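Glycerophosphodiester phosphodiesterase (Parabacteroides distasonis, PDB 3NO3) belongs to the glycerophosphodiester phosphodiesterase family, adopts a TIM-barrel fold and carries a bound magnesium ion. Local coordinates at residues C143-F146 against I147-P151; M165-E169 against L170-G174; L175-H178 against Y179-Q183. One frame throughout, in Å; residues are numbered along the deposited sequence. Where two conformers were deposited one is given.

Contact 1: residues C143-F146 against I147-P151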
ATOM      1  N   CYS A 143       2.993  -7.214 -10.288  1.00 15.32           N
ATOM      2  CA  CYS A 143       3.881  -6.050 -10.476  1.00 14.85           C
ATOM      3  C   CYS A 143       4.242  -5.856 -11.951  1.00 15.56           C
ATOM      4  O   CYS A 143       4.155  -4.767 -12.452  1.00 14.50           O
ATOM      5  CB  CYS A 143       5.163  -6.221  -9.678  1.00 15.50           C
ATOM      6  SG  CYS A 143       4.961  -6.174  -7.853  1.00 16.51           S
ATOM      7  N   LYS A 144       4.621  -6.930 -12.633  1.00 15.27           N
ATOM      8  CA  LYS A 144       5.015  -6.812 -14.045  1.00 17.01           C
ATOM      9  C   LYS A 144       3.857  -6.321 -14.926  1.00 16.75           C
ATOM     10  O   LYS A 144       4.052  -5.479 -15.835  1.00 16.19           O
ATOM     11  CB  LYS A 144       5.567  -8.154 -14.565  1.00 18.15           C
ATOM     12  CG  LYS A 144       7.009  -8.505 -14.110  1.00 21.37           C
ATOM     13  CD  LYS A 144       7.371  -9.939 -14.600  1.00 24.36           C
ATOM     14  CE  LYS A 144       8.822 -10.228 -14.528  1.00 27.73           C
ATOM     15  NZ  LYS A 144       9.036 -11.662 -14.921  1.00 31.02           N
ATOM     16  N   GLU A 145       2.647  -6.793 -14.633  1.00 16.52           N
ATOM     17  CA  GLU A 145       1.462  -6.322 -15.362  1.00 16.42           C
ATOM     18  C   GLU A 145       1.130  -4.875 -15.056  1.00 15.41           C
ATOM     19  O   GLU A 145       0.796  -4.131 -15.962  1.00 16.05           O
ATOM     20  CB  GLU A 145       0.261  -7.238 -15.060  1.00 16.64           C
ATOM     21  CG  GLU A 145      -0.954  -7.031 -15.981  1.00 19.10           C
ATOM     22  CD  GLU A 145      -0.705  -7.328 -17.461  1.00 20.22           C
ATOM     23  OE1 GLU A 145       0.413  -7.704 -17.887  1.00 22.81           O
ATOM     24  OE2 GLU A 145      -1.667  -7.150 -18.242  1.00 22.87           O
ATOM     25  N   PHE A 146       1.252  -4.434 -13.801  1.00 16.13           N
ATOM     26  CA  PHE A 146       1.098  -2.993 -13.516  1.00 15.56           C
ATOM     27  C   PHE A 146       2.134  -2.116 -14.261  1.00 16.09           C
ATOM     28  O   PHE A 146       1.807  -1.098 -14.872  1.00 17.36           O
ATOM     29  CB  PHE A 146       1.219  -2.707 -12.010  1.00 15.08           C
ATOM     30  CG  PHE A 146       0.014  -3.105 -11.192  1.00 15.62           C
ATOM     31  CD1 PHE A 146      -1.257  -2.602 -11.482  1.00 15.17           C
ATOM     32  CD2 PHE A 146       0.175  -3.886 -10.057  1.00 16.33           C
ATOM     33  CE1 PHE A 146      -2.373  -2.930 -10.688  1.00 14.25           C
ATOM     34  CE2 PHE A 146      -0.933  -4.268  -9.285  1.00 14.45           C
ATOM     35  CZ  PHE A 146      -2.204  -3.769  -9.597  1.00 14.22           C
ATOM     36  N   ILE A 147       3.374  -2.565 -14.267  1.00 16.35           N
ATOM     37  CA  ILE A 147       4.442  -1.865 -14.992  1.00 17.94           C
ATOM     38  C   ILE A 147       4.106  -1.774 -16.506  1.00 18.52           C
ATOM     39  O   ILE A 147       4.223  -0.697 -17.115  1.00 20.58           O
ATOM     40  CB  ILE A 147       5.820  -2.556 -14.727  1.00 17.97           C
ATOM     41  CG1 ILE A 147       6.266  -2.326 -13.261  1.00 16.85           C
ATOM     42  CG2 ILE A 147       6.929  -2.037 -15.703  1.00 19.16           C
ATOM     43  CD1 ILE A 147       7.324  -3.338 -12.781  1.00 13.71           C
ATOM     44  N   ARG A 148       3.680  -2.893 -17.089  1.00 18.80           N
ATOM     45  CA  ARG A 148       3.349  -2.968 -18.516  1.00 18.81           C
ATOM     46  C   ARG A 148       2.151  -2.079 -18.870  1.00 17.48           C
ATOM     47  O   ARG A 148       2.194  -1.356 -19.850  1.00 17.30           O
ATOM     48  CB  ARG A 148       3.021  -4.419 -18.925  1.00 18.77           C
ATOM     49  CG  ARG A 148       2.800  -4.618 -20.422  1.00 20.39           C
ATOM     50  CD  ARG A 148       2.345  -6.051 -20.735  1.00 23.23           C
ATOM     51  NE  ARG A 148       0.946  -6.302 -20.399  1.00 23.67           N
ATOM     52  CZ  ARG A 148      -0.119  -5.905 -21.115  1.00 28.26           C
ATOM     53  NH1 ARG A 148       0.005  -5.176 -22.227  1.00 30.29           N
ATOM     54  NH2 ARG A 148      -1.358  -6.231 -20.706  1.00 28.07           N
ATOM     55  N   LEU A 149       1.107  -2.141 -18.062  1.00 16.38           N
ATOM     56  CA  LEU A 149      -0.107  -1.384 -18.306  1.00 17.28           C
ATOM     57  C   LEU A 149       0.048   0.105 -18.007  1.00 18.83           C
ATOM     58  O   LEU A 149      -0.575   0.920 -18.690  1.00 18.38           O
ATOM     59  CB  LEU A 149      -1.264  -1.919 -17.455  1.00 17.08           C
ATOM     60  CG  LEU A 149      -1.816  -3.273 -17.874  1.00 17.48           C
ATOM     61  CD1 LEU A 149      -2.781  -3.715 -16.881  1.00 16.71           C
ATOM     62  CD2 LEU A 149      -2.510  -3.191 -19.285  1.00 19.71           C
ATOM     63  N   CYS A 150       0.851   0.440 -16.990  1.00 18.00           N
ATOM     64  CA  CYS A 150       1.002   1.793 -16.507  1.00 19.70           C
ATOM     65  C   CYS A 150       2.478   2.173 -16.405  1.00 19.64           C
ATOM     66  O   CYS A 150       3.019   2.342 -15.286  1.00 19.46           O
ATOM     67  CB  CYS A 150       0.340   1.955 -15.156  1.00 19.66           C
ATOM     68  SG  CYS A 150      -1.420   1.624 -15.201  1.00 24.70           S
ATOM     69  N   PRO A 151       3.123   2.358 -17.559  1.00 21.66           N
ATOM     70  CA  PRO A 151       4.537   2.712 -17.495  1.00 22.68           C
ATOM     71  C   PRO A 151       4.910   4.010 -16.787  1.00 23.45           C
ATOM     72  O   PRO A 151       6.083   4.127 -16.466  1.00 23.44           O
ATOM     73  CB  PRO A 151       4.981   2.756 -18.970  1.00 23.83           C
ATOM     74  CG  PRO A 151       3.732   2.847 -19.754  1.00 26.22           C
ATOM     75  CD  PRO A 151       2.595   2.356 -18.945  1.00 22.26           C
TER
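Glu145 and Arg148, three residues apart on helix 140-149, run side by side and join in a two-point salt bridge. Arg148 offers its side edge: NE donates to Glu145 OE1 at 2.9 Å along an almost straight N-H...O path of 176°, and NH2 reaches Glu145 OE2 at 2.6 Å. Both oxygens lie near the guanidinium plane. The carboxylate is nevertheless turned 45° against that plane, and NE approaches OE1 from above the carboxylate, whereas NH2 comes to OE2 on its syn side. Both chains leave with CG anti to the backbone N and then bend, Glu145 at chi2 (63°) and Arg148 at chi3, which brings carboxylate and guanidinium together. Leu149, one turn on from Glu145, brings CD1 to 3.9 Å from Glu145 CG, beside the acid's aliphatic part. Along the backbone the helical bonds continue to the end: Leu149 N donates to Glu145 O at 2.9 Å, and Cys150 N, already past the last helical residue, still reaches Phe146 O at 2.8 Å. Phe146 is buried, its ring stacked on Tyr135 and packed against Val155, within the beta-alpha-beta unit of strand 133-137, this helix and strand 155-157. With two nitrogens each taking a different oxygen, the bridge fixes the rotation of the carboxylate, and the adjacent positive charge would be expected to favour the ionised form of Glu145.

Contact 2: residues M165-E169 against L170-G174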
HETATM    1  N   MSE A 165      19.065  -2.442  -8.134  1.00 27.27           N
HETATM    2  CA  MSE A 165      19.502  -2.602  -9.502  1.00 28.87           C
HETATM    3  C   MSE A 165      18.637  -3.602 -10.241  1.00 27.93           C
HETATM    4  O   MSE A 165      18.185  -3.304 -11.352  1.00 27.17           O
HETATM    5  CB  MSE A 165      20.966  -3.030  -9.533  1.00 31.07           C
HETATM    6  CG  MSE A 165      21.540  -3.351 -10.910  1.00 37.22           C
HETATM    7 SE   MSE A 165      21.376  -1.864 -12.192  0.75 49.82          SE
HETATM    8  CE  MSE A 165      22.350  -0.616 -11.066  1.00 24.43           C
ATOM      9  N   GLU A 166      18.376  -4.753  -9.620  1.00 26.42           N
ATOM     10  CA  GLU A 166      17.547  -5.795 -10.224  1.00 25.41           C
ATOM     11  C   GLU A 166      16.117  -5.284 -10.442  1.00 23.79           C
ATOM     12  O   GLU A 166      15.526  -5.490 -11.505  1.00 23.08           O
ATOM     13  CB  GLU A 166      17.547  -7.074  -9.352  1.00 25.16           C
ATOM     14  CG  GLU A 166      18.879  -7.855  -9.397  1.00 28.48           C
ATOM     15  CD  GLU A 166      18.923  -9.000  -8.401  1.00 31.06           C
ATOM     16  OE1 GLU A 166      18.556  -8.786  -7.223  1.00 28.63           O
ATOM     17  OE2 GLU A 166      19.306 -10.118  -8.806  1.00 34.63           O
ATOM     18  N   LEU A 167      15.597  -4.578  -9.452  1.00 21.46           N
ATOM     19  CA  LEU A 167      14.270  -3.979  -9.587  1.00 21.07           C
ATOM     20  C   LEU A 167      14.185  -2.923 -10.699  1.00 20.86           C
ATOM     21  O   LEU A 167      13.222  -2.926 -11.501  1.00 20.13           O
ATOM     22  CB  LEU A 167      13.828  -3.394  -8.251  1.00 19.77           C
ATOM     23  CG  LEU A 167      13.479  -4.330  -7.086  1.00 21.67           C
ATOM     24  CD1 LEU A 167      13.139  -3.505  -5.807  1.00 19.13           C
ATOM     25  CD2 LEU A 167      12.293  -5.229  -7.475  1.00 18.22           C
ATOM     26  N   LYS A 168      15.195  -2.061 -10.790  1.00 22.08           N
ATOM     27  CA  LYS A 168      15.213  -0.999 -11.797  0.50 22.77           C
ATOM     28  C   LYS A 168      15.183  -1.599 -13.192  1.00 22.89           C
ATOM     29  O   LYS A 168      14.469  -1.104 -14.031  1.00 21.97           O
ATOM     30  CB  LYS A 168      16.444  -0.098 -11.628  0.50 23.83           C
ATOM     31  CG  LYS A 168      16.467   1.157 -12.509  0.50 24.26           C
ATOM     32  CD  LYS A 168      15.336   2.081 -12.239  0.50 23.82           C
ATOM     33  CE  LYS A 168      15.454   3.289 -13.120  0.50 25.22           C
ATOM     34  NZ  LYS A 168      15.095   4.506 -12.386  0.50 26.44           N
ATOM     35  N   GLU A 169      15.943  -2.679 -13.393  1.00 24.66           N
ATOM     36  CA  GLU A 169      16.015  -3.358 -14.701  0.55 26.21           C
ATOM     37  C   GLU A 169      14.649  -3.896 -15.166  1.00 25.60           C
ATOM     38  O   GLU A 169      14.344  -3.903 -16.373  1.00 26.30           O
ATOM     39  CB  GLU A 169      17.044  -4.487 -14.668  0.55 27.01           C
ATOM     40  CG  GLU A 169      17.392  -5.032 -16.081  0.55 30.15           C
ATOM     41  CD  GLU A 169      18.529  -6.034 -16.069  0.55 34.16           C
ATOM     42  OE1 GLU A 169      19.077  -6.335 -14.965  0.55 38.52           O
ATOM     43  OE2 GLU A 169      18.870  -6.523 -17.167  0.55 34.87           O
ATOM     44  N   LEU A 170      13.836  -4.336 -14.211  1.00 24.83           N
ATOM     45  CA  LEU A 170      12.453  -4.819 -14.455  1.00 24.30           C
ATOM     46  C   LEU A 170      11.411  -3.693 -14.648  1.00 22.71           C
ATOM     47  O   LEU A 170      10.262  -3.990 -14.992  1.00 22.84           O
ATOM     48  CB  LEU A 170      12.006  -5.820 -13.352  1.00 23.31           C
ATOM     49  CG  LEU A 170      12.789  -7.173 -13.383  1.00 25.66           C
ATOM     50  CD1 LEU A 170      12.616  -8.004 -12.106  1.00 24.77           C
ATOM     51  CD2 LEU A 170      12.421  -8.044 -14.584  1.00 26.92           C
ATOM     52  N   GLY A 171      11.809  -2.423 -14.490  1.00 21.53           N
ATOM     53  CA  GLY A 171      10.880  -1.285 -14.613  1.00 21.02           C
ATOM     54  C   GLY A 171      10.168  -0.886 -13.336  1.00 19.73           C
ATOM     55  O   GLY A 171       9.239  -0.084 -13.373  1.00 19.21           O
ATOM     56  N   PHE A 172      10.620  -1.364 -12.185  1.00 19.30           N
ATOM     57  CA  PHE A 172      10.054  -0.877 -10.926  1.00 18.48           C
ATOM     58  C   PHE A 172      10.488   0.551 -10.695  1.00 19.68           C
ATOM     59  O   PHE A 172      11.572   0.953 -11.157  1.00 19.34           O
ATOM     60  CB  PHE A 172      10.521  -1.726  -9.747  1.00 19.10           C
ATOM     61  CG  PHE A 172       9.833  -3.074  -9.628  1.00 17.19           C
ATOM     62  CD1 PHE A 172      10.277  -4.183 -10.329  1.00 19.27           C
ATOM     63  CD2 PHE A 172       8.705  -3.213  -8.818  1.00 16.58           C
ATOM     64  CE1 PHE A 172       9.626  -5.420 -10.199  1.00 19.02           C
ATOM     65  CE2 PHE A 172       8.074  -4.424  -8.703  1.00 16.78           C
ATOM     66  CZ  PHE A 172       8.535  -5.523  -9.371  1.00 18.64           C
ATOM     67  N   THR A 173       9.652   1.314  -9.996  1.00 18.88           N
ATOM     68  CA  THR A 173       9.990   2.651  -9.579  1.00 20.23           C
ATOM     69  C   THR A 173      10.368   2.723  -8.083  1.00 20.31           C
ATOM     70  O   THR A 173      10.780   3.782  -7.635  1.00 21.58           O
ATOM     71  CB  THR A 173       8.847   3.648  -9.851  1.00 20.13           C
ATOM     72  OG1 THR A 173       7.766   3.342  -8.978  1.00 19.20           O
ATOM     73  CG2 THR A 173       8.407   3.566 -11.298  1.00 21.84           C
ATOM     74  N   GLY A 174      10.252   1.625  -7.335  1.00 19.83           N
ATOM     75  CA  GLY A 174      10.675   1.597  -5.952  1.00 20.56           C
ATOM     76  C   GLY A 174      10.704   0.216  -5.309  1.00 19.62           C
ATOM     77  O   GLY A 174      10.336  -0.762  -5.933  1.00 18.89           O
TER
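A Schellman motif ends helix 164-169, and across it Leu167 meets Phe172. Phe172 N donates to Leu167 O at 3.1 Å, and Gly171 N donates to Lys168 O at 3.0 Å. In both bonds the donor stands above the carbonyl plane, more steeply at Lys168 O, where it is 62° out of it. The reversal depends on Gly171, whose positive phi of 88° would press a beta carbon against the preceding carbonyl oxygen. Leu170 N makes only weak bonds, to Glu166 O and Leu167 O. The hydrophobic bridge across the motif is a CH-pi contact: Leu167 CD2 lies over one face of the Phe172 ring, 3.8 Å from its centroid and displaced toward the rim on the CD1 side. Leu167 O sits at the edge of the same ring, in its plane, with Phe172 CD1 3.4 Å away, so one residue meets the ring both over a face and at an edge. Phe172 CG stands opposite its own carbonyl carbon (chi1 -76°), which carries the ring back beside the last helical turn. In the TIM barrel this turn leads from the helix into strand 174-178, and Leu167 CD1 approaches Gly174 O, at the strand's start, to 3.9 Å.

Contact 3: residues L175-H178 against Y179-Q183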
ATOM      1  N   LEU A 175      11.249   0.145  -4.099  1.00 19.83           N
ATOM      2  CA  LEU A 175      11.097  -0.989  -3.220  1.00 19.58           C
ATOM      3  C   LEU A 175      10.261  -0.562  -2.024  1.00 19.44           C
ATOM      4  O   LEU A 175      10.236   0.618  -1.649  1.00 19.65           O
ATOM      5  CB  LEU A 175      12.453  -1.537  -2.750  1.00 20.21           C
ATOM      6  CG  LEU A 175      13.454  -0.766  -1.904  1.00 22.45           C
ATOM      7  CD1 LEU A 175      13.086  -0.655  -0.438  1.00 19.49           C
ATOM      8  CD2 LEU A 175      14.867  -1.462  -2.092  1.00 22.18           C
ATOM      9  N   ASP A 176       9.596  -1.549  -1.440  1.00 18.97           N
ATOM     10  CA  ASP A 176       8.778  -1.405  -0.241  1.00 18.90           C
ATOM     11  C   ASP A 176       9.008  -2.674   0.591  1.00 19.30           C
ATOM     12  O   ASP A 176       8.305  -3.664   0.436  1.00 18.63           O
ATOM     13  CB  ASP A 176       7.322  -1.200  -0.657  1.00 18.35           C
ATOM     14  CG  ASP A 176       6.425  -0.860   0.464  1.00 16.88           C
ATOM     15  OD1 ASP A 176       6.863  -0.667   1.615  1.00 18.72           O
ATOM     16  OD2 ASP A 176       5.245  -0.666   0.173  1.00 15.55           O
ATOM     17  N   TYR A 177      10.055  -2.665   1.408  1.00 19.44           N
ATOM     18  CA  TYR A 177      10.613  -3.888   1.967  1.00 20.13           C
ATOM     19  C   TYR A 177      10.499  -3.907   3.497  1.00 21.13           C
ATOM     20  O   TYR A 177      10.474  -2.853   4.137  1.00 20.95           O
ATOM     21  CB  TYR A 177      12.068  -4.021   1.548  1.00 20.41           C
ATOM     22  CG  TYR A 177      12.365  -4.515   0.131  1.00 20.67           C
ATOM     23  CD1 TYR A 177      11.352  -4.870  -0.804  1.00 18.87           C
ATOM     24  CD2 TYR A 177      13.693  -4.716  -0.258  1.00 20.81           C
ATOM     25  CE1 TYR A 177      11.672  -5.349  -2.037  1.00 18.95           C
ATOM     26  CE2 TYR A 177      14.011  -5.238  -1.515  1.00 20.94           C
ATOM     27  CZ  TYR A 177      12.993  -5.562  -2.388  1.00 19.69           C
ATOM     28  OH  TYR A 177      13.291  -6.079  -3.590  1.00 19.91           O
ATOM     29  N   HIS A 178      10.431  -5.111   4.064  1.00 21.80           N
ATOM     30  CA  HIS A 178      10.383  -5.284   5.522  1.00 22.87           C
ATOM     31  C   HIS A 178      11.624  -4.663   6.158  1.00 23.27           C
ATOM     32  O   HIS A 178      12.701  -4.722   5.598  1.00 22.73           O
ATOM     33  CB  HIS A 178      10.245  -6.771   5.893  1.00 23.88           C
ATOM     34  CG  HIS A 178      10.035  -7.023   7.356  1.00 27.53           C
ATOM     35  ND1 HIS A 178      10.996  -7.615   8.143  1.00 30.13           N
ATOM     36  CD2 HIS A 178       8.980  -6.775   8.168  1.00 30.15           C
ATOM     37  CE1 HIS A 178      10.540  -7.715   9.383  1.00 33.33           C
ATOM     38  NE2 HIS A 178       9.314  -7.225   9.421  1.00 31.34           N
ATOM     39  N   TYR A 179      11.469  -4.031   7.314  1.00 23.57           N
ATOM     40  CA  TYR A 179      12.598  -3.357   7.928  1.00 25.96           C
ATOM     41  C   TYR A 179      13.856  -4.218   8.103  1.00 27.27           C
ATOM     42  O   TYR A 179      14.955  -3.708   7.939  1.00 29.59           O
ATOM     43  CB  TYR A 179      12.206  -2.644   9.242  1.00 26.52           C
ATOM     44  CG  TYR A 179      11.752  -3.518  10.373  1.00 28.89           C
ATOM     45  CD1 TYR A 179      12.663  -4.087  11.253  1.00 33.54           C
ATOM     46  CD2 TYR A 179      10.394  -3.704  10.633  1.00 32.20           C
ATOM     47  CE1 TYR A 179      12.219  -4.870  12.358  1.00 35.39           C
ATOM     48  CE2 TYR A 179       9.957  -4.473  11.715  1.00 32.35           C
ATOM     49  CZ  TYR A 179      10.872  -5.064  12.556  1.00 35.49           C
ATOM     50  OH  TYR A 179      10.429  -5.830  13.605  1.00 42.47           O
ATOM     51  N   LYS A 180      13.702  -5.502   8.392  1.00 28.23           N
ATOM     52  CA  LYS A 180      14.869  -6.385   8.571  1.00 30.45           C
ATOM     53  C   LYS A 180      15.671  -6.608   7.316  1.00 29.46           C
ATOM     54  O   LYS A 180      16.907  -6.776   7.389  1.00 30.05           O
ATOM     55  CB  LYS A 180      14.466  -7.722   9.190  1.00 31.80           C
ATOM     56  CG  LYS A 180      14.000  -7.544  10.633  1.00 36.83           C
ATOM     57  CD  LYS A 180      13.712  -8.873  11.344  1.00 42.87           C
ATOM     58  CE  LYS A 180      13.658  -8.693  12.864  1.00 46.19           C
ATOM     59  NZ  LYS A 180      12.385  -9.229  13.366  1.00 49.50           N
ATOM     60  N   VAL A 181      14.994  -6.565   6.168  1.00 27.50           N
ATOM     61  CA  VAL A 181      15.691  -6.615   4.884  1.00 26.43           C
ATOM     62  C   VAL A 181      16.613  -5.392   4.736  1.00 27.06           C
ATOM     63  O   VAL A 181      17.774  -5.546   4.334  1.00 28.55           O
ATOM     64  CB  VAL A 181      14.713  -6.709   3.684  1.00 25.07           C
ATOM     65  CG1 VAL A 181      15.463  -6.649   2.362  1.00 22.08           C
ATOM     66  CG2 VAL A 181      13.858  -8.018   3.767  1.00 22.88           C
ATOM     67  N   LEU A 182      16.116  -4.212   5.090  1.00 26.21           N
ATOM     68  CA  LEU A 182      16.905  -2.988   4.962  1.00 27.56           C
ATOM     69  C   LEU A 182      18.004  -2.920   5.998  1.00 29.27           C
ATOM     70  O   LEU A 182      19.094  -2.429   5.690  1.00 29.62           O
ATOM     71  CB  LEU A 182      16.016  -1.735   4.973  1.00 26.86           C
ATOM     72  CG  LEU A 182      15.000  -1.680   3.826  1.00 25.09           C
ATOM     73  CD1 LEU A 182      14.205  -0.432   3.901  1.00 23.34           C
ATOM     74  CD2 LEU A 182      15.660  -1.817   2.428  1.00 23.03           C
ATOM     75  N   GLN A 183      17.760  -3.465   7.190  1.00 29.78           N
ATOM     76  CA  GLN A 183      18.851  -3.665   8.177  1.00 31.45           C
ATOM     77  C   GLN A 183      19.916  -4.639   7.688  1.00 32.10           C
ATOM     78  O   GLN A 183      21.104  -4.363   7.838  1.00 32.49           O
ATOM     79  CB  GLN A 183      18.311  -4.154   9.508  1.00 31.69           C
ATOM     80  CG  GLN A 183      17.471  -3.117  10.239  1.00 32.93           C
ATOM     81  CD  GLN A 183      16.773  -3.673  11.483  1.00 34.02           C
ATOM     82  OE1 GLN A 183      16.375  -4.831  11.518  1.00 33.62           O
ATOM     83  NE2 GLN A 183      16.634  -2.834  12.510  1.00 36.53           N
TER
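His178 meets Tyr179 and Lys180 where strand 174-178 of the TIM barrel passes into helix 179-184, with His178 itself at the N-cap position. Its CB and CG both lie near Tyr179 N, the CG at 3.3 Å, and that nitrogen stands over one face of the imidazole. A first torsion of -174° sets CG opposite the backbone N and carries the ring out alongside the side chains of the first helical turn. On one flank ND1 comes to 3.6 Å from Lys180 CB; on the other, CD2 borders Tyr179 CD2. At the far end CE1 packs against Lys180 CG at 3.7 Å and also lies over the centre of the Tyr179 ring, while NE2 approaches Tyr179 CE2 to 3.6 Å. The rings of His178 and Tyr179 are oblique, their planes 31° apart. Trp202 makes an edge-to-face contact with the imidazole as well. Behind the ring, His178 O accepts two weak bonds, from Val181 N and Leu182 N. Segments 175-178 and 179-183 run at 96° to each other, and the strand's helix-facing side chains meet the helix in apolar contacts: Leu175 CD1 reaches Leu182 CD2 at 4.0 Å, and Tyr177 CD2 touches Val181 CG1 at 3.7 Å.

In the fold
Contacts 1 and 2 both lie at the C-terminal end of a helix and they touch: Cys143 CB lies 3.5 Å from Phe172 CZ. Contacts 2 and 3 share strand 174-178, at its start and its end, and meet where Leu167 CD1 packs on Leu175 CB at 3.7 Å. Contacts 1 and 3 do not touch, their nearest atoms being about 9 Å apart. Each spans core and surface: Phe146, Leu167, Phe172, Leu175 and Tyr177 are buried, Arg148, Leu170 and Lys180 exposed. Contact 1 carries a salt bridge, with Phe146 elsewhere on the same helix; contact 2 combines backbone capping with a CH-pi contact; contact 3 sets aromatic packing at a helix start, the side chain of His178 about 11 Å from a bound magnesium ion.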